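Local coordinates for Poly(A) RNA polymerase GLD2 (Rattus norvegicus, PDB 6LBK), which probably adds successive AMP units from ATP to the 3' ends of selected cytoplasmic mRNAs, building poly(A) tails, and a single nucleotide to certain microRNAs, at residues L86-S91 against R132-L137; T187-T192 against E330-T335. The protein carries 1 engineered substitution. All coordinates share one frame; numbering follows the deposited sequence.

Interaction 1 of 2, residues L86-S91 against R132-L137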
loop_
_atom_site.group_PDB
_atom_site.type_symbol
_atom_site.label_atom_id
_atom_site.label_comp_id
_atom_site.label_asym_id
_atom_site.label_seq_id
_atom_site.Cartn_x
_atom_site.Cartn_y
_atom_site.Cartn_z
ATOM N N LEU A 86 2.675 2.642 -29.629
ATOM C CA LEU A 86 3.342 3.207 -30.792
ATOM C C LEU A 86 4.850 3.141 -30.635
ATOM O O LEU A 86 5.570 2.951 -31.622
ATOM C CB LEU A 86 2.891 4.641 -31.020
ATOM C CG LEU A 86 1.392 4.797 -31.266
ATOM C CD1 LEU A 86 1.097 6.252 -31.595
ATOM C CD2 LEU A 86 0.893 3.864 -32.357
ATOM N N LEU A 87 5.344 3.292 -29.405
ATOM C CA LEU A 87 6.772 3.239 -29.117
ATOM C C LEU A 87 7.258 1.821 -28.861
ATOM O O LEU A 87 8.285 1.406 -29.403
ATOM C CB LEU A 87 7.103 4.124 -27.913
ATOM C CG LEU A 87 6.870 5.615 -28.131
ATOM C CD1 LEU A 87 7.164 6.346 -26.850
ATOM C CD2 LEU A 87 7.746 6.129 -29.275
ATOM N N PHE A 88 6.558 1.074 -28.019
ATOM C CA PHE A 88 6.963 -0.287 -27.678
ATOM C C PHE A 88 5.767 -1.191 -27.924
ATOM O O PHE A 88 4.947 -1.420 -27.024
ATOM C CB PHE A 88 7.482 -0.351 -26.251
ATOM C CG PHE A 88 8.492 0.703 -25.963
ATOM C CD1 PHE A 88 9.797 0.552 -26.376
ATOM C CD2 PHE A 88 8.135 1.857 -25.299
ATOM C CE1 PHE A 88 10.738 1.533 -26.127
ATOM C CE2 PHE A 88 9.070 2.842 -25.043
ATOM C CZ PHE A 88 10.377 2.680 -25.460
ATOM N N PRO A 89 5.617 -1.690 -29.154
ATOM C CA PRO A 89 4.445 -2.511 -29.481
ATOM C C PRO A 89 4.378 -3.787 -28.686
ATOM O O PRO A 89 3.289 -4.357 -28.546
ATOM C CB PRO A 89 4.623 -2.819 -30.975
ATOM C CG PRO A 89 5.536 -1.786 -31.479
ATOM C CD PRO A 89 6.405 -1.326 -30.332
ATOM N N GLN A 90 5.491 -4.234 -28.113
ATOM C CA GLN A 90 5.487 -5.450 -27.325
ATOM C C GLN A 90 5.242 -5.169 -25.853
ATOM O O GLN A 90 5.564 -6.015 -25.011
ATOM C CB GLN A 90 6.817 -6.203 -27.496
ATOM C CG GLN A 90 6.972 -7.117 -28.759
ATOM C CD GLN A 90 7.585 -6.440 -30.011
ATOM O OE1 GLN A 90 7.926 -5.254 -30.005
ATOM N NE2 GLN A 90 7.778 -7.231 -31.069
ATOM N N SER A 91 4.634 -4.027 -25.524
ATOM C CA SER A 91 4.519 -3.587 -24.139
ATOM C C SER A 91 3.072 -3.638 -23.675
ATOM O O SER A 91 2.144 -3.462 -24.474
ATOM C CB SER A 91 5.055 -2.162 -23.957
ATOM O OG SER A 91 4.231 -1.214 -24.593
ATOM N N ARG A 132 15.602 2.552 -17.641
ATOM C CA ARG A 132 15.726 4.007 -17.708
ATOM C C ARG A 132 15.585 4.524 -19.132
ATOM O O ARG A 132 14.965 5.571 -19.339
ATOM C CB ARG A 132 17.024 4.535 -17.077
ATOM C CG ARG A 132 17.102 4.434 -15.545
ATOM C CD ARG A 132 18.099 5.464 -14.979
ATOM N NE ARG A 132 19.516 5.133 -15.117
ATOM C CZ ARG A 132 20.505 5.985 -14.849
ATOM N NH1 ARG A 132 20.225 7.220 -14.451
ATOM N NH2 ARG A 132 21.773 5.613 -14.983
ATOM N N HIS A 133 16.165 3.831 -20.128
ATOM C CA HIS A 133 16.003 4.305 -21.505
ATOM C C HIS A 133 14.533 4.342 -21.900
ATOM O O HIS A 133 14.058 5.314 -22.503
ATOM C CB HIS A 133 16.740 3.391 -22.490
ATOM C CG HIS A 133 18.191 3.704 -22.674
ATOM N ND1 HIS A 133 18.924 3.193 -23.725
ATOM C CD2 HIS A 133 19.052 4.445 -21.939
ATOM C CE1 HIS A 133 20.172 3.620 -23.638
ATOM N NE2 HIS A 133 20.277 4.380 -22.563
ATOM N N ILE A 134 13.787 3.308 -21.523
ATOM C CA ILE A 134 12.359 3.273 -21.817
ATOM C C ILE A 134 11.607 4.350 -21.047
ATOM O O ILE A 134 10.712 4.993 -21.603
ATOM C CB ILE A 134 11.788 1.874 -21.557
ATOM C CG1 ILE A 134 12.516 0.850 -22.429
ATOM C CG2 ILE A 134 10.284 1.859 -21.780
ATOM C CD1 ILE A 134 12.509 -0.517 -21.801
ATOM N N LEU A 135 11.901 4.535 -19.753
ATOM C CA LEU A 135 11.158 5.544 -19.002
ATOM C C LEU A 135 11.401 6.931 -19.571
ATOM O O LEU A 135 10.470 7.740 -19.682
ATOM C CB LEU A 135 11.524 5.515 -17.523
ATOM C CG LEU A 135 10.541 6.315 -16.667
ATOM C CD1 LEU A 135 9.144 5.825 -16.876
ATOM C CD2 LEU A 135 10.901 6.180 -15.211
ATOM N N THR A 136 12.632 7.218 -19.983
ATOM C CA THR A 136 12.875 8.540 -20.538
ATOM C C THR A 136 12.216 8.682 -21.914
ATOM O O THR A 136 11.698 9.759 -22.237
ATOM C CB THR A 136 14.378 8.852 -20.549
ATOM O OG1 THR A 136 14.603 10.149 -21.116
ATOM C CG2 THR A 136 15.174 7.830 -21.314
ATOM N N LEU A 137 12.195 7.609 -22.731
ATOM C CA LEU A 137 11.469 7.665 -24.009
ATOM C C LEU A 137 9.972 7.888 -23.798
ATOM O O LEU A 137 9.349 8.718 -24.476
ATOM C CB LEU A 137 11.702 6.392 -24.830
ATOM C CG LEU A 137 12.731 6.527 -25.962
ATOM C CD1 LEU A 137 13.047 5.179 -26.591
ATOM C CD2 LEU A 137 12.247 7.509 -27.020
#
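Phe88 reaches from its loop to the helix that carries Ile134 and Leu137, and its ring makes most of this contact. The packing is tight over one ring face, where Ile134 CG2 sits 4.0 Å from the Phe88 ring centroid, 28° off the ring normal, a CH-pi contact. Its nearest ring atom is Phe88 CE2, 3.6 Å from Ile134 CG2. A chi1 of -49° sets CG of Phe88 opposite the carbonyl carbon, which carries the ring toward the helix. Leu137, one helical turn beyond Ile134, reaches the ring obliquely: its CD1 lies 3.8 Å from Phe88 CZ. Here the contact loosens. Leu137 is largely open to solvent, and Leu87 adds merely Leu87 CD1 at 4.0 Å from Leu137 O, a grazing touch. Behind the ring, a type I turn from Phe88 to Ser91 folds the loop back, and Ser91 OG donates to Phe88 O at 2.5 Å, in the carbonyl plane. The loop joins helix 67-85 to edge strand 91-96 of the palm sheet; it packs along helix 128-144, also meeting Val138 and His141, while Ile134 also touches Leu114, Val116 and Val178 of strands 110-116 and 172-178.

Interaction 2 of 2, residues T187-T192 against E330-T335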
loop_
_atom_site.group_PDB
_atom_site.type_symbol
_atom_site.label_atom_id
_atom_site.label_comp_id
_atom_site.label_asym_id
_atom_site.label_seq_id
_atom_site.Cartn_x
_atom_site.Cartn_y
_atom_site.Cartn_z
ATOM N N THR A 187 0.268 -6.558 -5.785
ATOM C CA THR A 187 -1.057 -5.943 -5.911
ATOM C C THR A 187 -2.141 -6.963 -5.619
ATOM O O THR A 187 -3.103 -6.673 -4.892
ATOM C CB THR A 187 -1.280 -5.316 -7.295
ATOM O OG1 THR A 187 -0.533 -4.099 -7.402
ATOM C CG2 THR A 187 -2.748 -4.985 -7.478
ATOM N N PHE A 188 -1.988 -8.172 -6.163
ATOM C CA PHE A 188 -3.035 -9.164 -6.028
ATOM C C PHE A 188 -2.849 -10.041 -4.803
ATOM O O PHE A 188 -3.829 -10.641 -4.344
ATOM C CB PHE A 188 -3.140 -9.970 -7.333
ATOM C CG PHE A 188 -3.524 -9.104 -8.475
ATOM C CD1 PHE A 188 -4.823 -8.607 -8.560
ATOM C CD2 PHE A 188 -2.585 -8.688 -9.396
ATOM C CE1 PHE A 188 -5.187 -7.748 -9.563
ATOM C CE2 PHE A 188 -2.948 -7.836 -10.434
ATOM C CZ PHE A 188 -4.249 -7.360 -10.512
ATOM N N LEU A 189 -1.639 -10.072 -4.227
ATOM C CA LEU A 189 -1.507 -10.597 -2.874
ATOM C C LEU A 189 -2.320 -9.748 -1.919
ATOM O O LEU A 189 -3.272 -10.227 -1.297
ATOM C CB LEU A 189 -0.038 -10.612 -2.468
ATOM C CG LEU A 189 0.304 -10.957 -1.038
ATOM C CD1 LEU A 189 -0.101 -12.384 -0.803
ATOM C CD2 LEU A 189 1.776 -10.779 -0.922
ATOM N N LEU A 190 -2.026 -8.444 -1.911
ATOM C CA LEU A 190 -2.669 -7.493 -1.013
ATOM C C LEU A 190 -4.163 -7.438 -1.254
ATOM O O LEU A 190 -4.959 -7.430 -0.299
ATOM C CB LEU A 190 -2.060 -6.106 -1.221
ATOM C CG LEU A 190 -0.998 -5.650 -0.214
ATOM C CD1 LEU A 190 0.179 -6.616 -0.110
ATOM C CD2 LEU A 190 -0.561 -4.215 -0.534
ATOM N N ARG A 191 -4.564 -7.463 -2.524
ATOM C CA ARG A 191 -5.984 -7.459 -2.848
ATOM C C ARG A 191 -6.686 -8.664 -2.233
ATOM O O ARG A 191 -7.799 -8.539 -1.709
ATOM C CB ARG A 191 -6.185 -7.427 -4.373
ATOM C CG ARG A 191 -7.633 -7.573 -4.796
ATOM C CD ARG A 191 -7.888 -7.169 -6.218
ATOM N NE ARG A 191 -9.307 -7.294 -6.553
ATOM C CZ ARG A 191 -10.197 -6.301 -6.513
ATOM N NH1 ARG A 191 -11.465 -6.547 -6.824
ATOM N NH2 ARG A 191 -9.827 -5.070 -6.164
ATOM N N THR A 192 -6.026 -9.829 -2.236
ATOM C CA THR A 192 -6.643 -11.029 -1.678
ATOM C C THR A 192 -6.793 -10.915 -0.168
ATOM O O THR A 192 -7.779 -11.395 0.397
ATOM C CB THR A 192 -5.822 -12.270 -2.061
ATOM O OG1 THR A 192 -5.662 -12.302 -3.481
ATOM C CG2 THR A 192 -6.536 -13.541 -1.628
ATOM N N GLU A 330 9.662 -7.387 2.152
ATOM C CA GLU A 330 8.797 -7.539 0.991
ATOM C C GLU A 330 8.443 -9.024 0.873
ATOM O O GLU A 330 9.307 -9.875 1.098
ATOM C CB GLU A 330 9.498 -7.010 -0.269
ATOM C CG GLU A 330 8.628 -6.291 -1.308
ATOM C CD GLU A 330 7.707 -7.205 -2.147
ATOM O OE1 GLU A 330 8.079 -8.371 -2.403
ATOM O OE2 GLU A 330 6.604 -6.745 -2.556
ATOM N N PRO A 331 7.174 -9.376 0.629
ATOM C CA PRO A 331 6.802 -10.806 0.623
ATOM C C PRO A 331 7.271 -11.590 -0.604
ATOM O O PRO A 331 7.436 -12.814 -0.494
ATOM C CB PRO A 331 5.271 -10.787 0.731
ATOM C CG PRO A 331 4.863 -9.439 0.341
ATOM C CD PRO A 331 6.003 -8.494 0.588
ATOM N N PHE A 332 7.522 -10.952 -1.753
ATOM C CA PHE A 332 7.962 -11.699 -2.928
ATOM C C PHE A 332 9.477 -11.660 -3.110
ATOM O O PHE A 332 10.082 -12.703 -3.353
ATOM C CB PHE A 332 7.243 -11.196 -4.202
ATOM C CG PHE A 332 5.755 -11.544 -4.262
ATOM C CD1 PHE A 332 5.335 -12.847 -4.512
ATOM C CD2 PHE A 332 4.788 -10.573 -4.082
ATOM C CE1 PHE A 332 3.986 -13.169 -4.569
ATOM C CE2 PHE A 332 3.438 -10.895 -4.127
ATOM C CZ PHE A 332 3.044 -12.193 -4.378
ATOM N N ASP A 333 10.123 -10.502 -2.993
ATOM C CA ASP A 333 11.580 -10.440 -2.910
ATOM C C ASP A 333 12.032 -10.072 -1.497
ATOM O O ASP A 333 11.237 -9.696 -0.633
ATOM C CB ASP A 333 12.141 -9.441 -3.921
ATOM C CG ASP A 333 11.586 -8.061 -3.741
ATOM O OD1 ASP A 333 10.766 -7.892 -2.835
ATOM O OD2 ASP A 333 11.930 -7.140 -4.512
ATOM N N GLY A 334 13.329 -10.200 -1.250
ATOM C CA GLY A 334 13.824 -9.972 0.095
ATOM C C GLY A 334 14.461 -8.615 0.302
ATOM O O GLY A 334 15.682 -8.481 0.161
ATOM N N THR A 335 13.660 -7.600 0.619
ATOM C CA THR A 335 14.163 -6.235 0.727
ATOM C C THR A 335 13.320 -5.457 1.737
ATOM O O THR A 335 12.171 -5.805 2.022
ATOM C CB THR A 335 14.186 -5.523 -0.650
ATOM O OG1 THR A 335 12.903 -5.613 -1.281
ATOM C CG2 THR A 335 15.238 -6.102 -1.590
#
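Leu189 projects from helix 182-194 into a corner formed by Pro331 and Phe332. Its CB already touches the aromatic ring, 3.9 Å from Phe332 CE2. CG then runs anti to the backbone N (chi1 172°), and chi2 of 65° leaves CD2 anti to CA, extending the side chain toward the loop. At this tip CD2 meets two partners: Leu189 CD2 is 3.6 Å from Pro331 CG and 3.6 Å from Phe332 CE2. Leu189 CD2 also lies 3.9 Å from Pro331 CB, against the CB-CG side of the proline ring. The methyl approaches the phenyl ring obliquely, and the leucine and phenylalanine side chains, coming from opposite sides, pass alongside one another. The loop's shape is fixed from within by Glu330, whose OE1 accepts from Phe332 N at 2.7 Å, above the carboxylate plane, and from Asp333 N at 3.0 Å, nearly along the C-O axis. Glu330 OE2 is hydrogen-bonded to Asn186 ND2 of helix 182-194 and to Tyr227 OH of helix 226-239. The Glu-Pro-Phe-Asp run that opens this loop, after strand 328-329 in the PAP-associated region, is consistent with the start of the nucleotide recognition motif of Cid1-type terminal nucleotidyltransferases, here packed on a helix of the central palm region.

In the fold
The two contacts stand apart, with centres about 26 Å from each other and nearest atoms about 15 Å apart, and they follow one another along the chain. Interaction 1 is local to the palm, at its periphery, with its centre about 26 Å from that of the chain. Interaction 2 lies deeper, its centre about 10 Å from the chain centre, and spans 137 intervening residues to bring the PAP-associated region onto a helix of the palm region. Strand 172-178 connects them in sequence: it is touched by Ile134 and leads toward helix 182-194. Both lie away from the metal site, but interaction 1 packs against strand 110-116, whose Asp111, by similarity, binds the catalytic magnesium with Asp109.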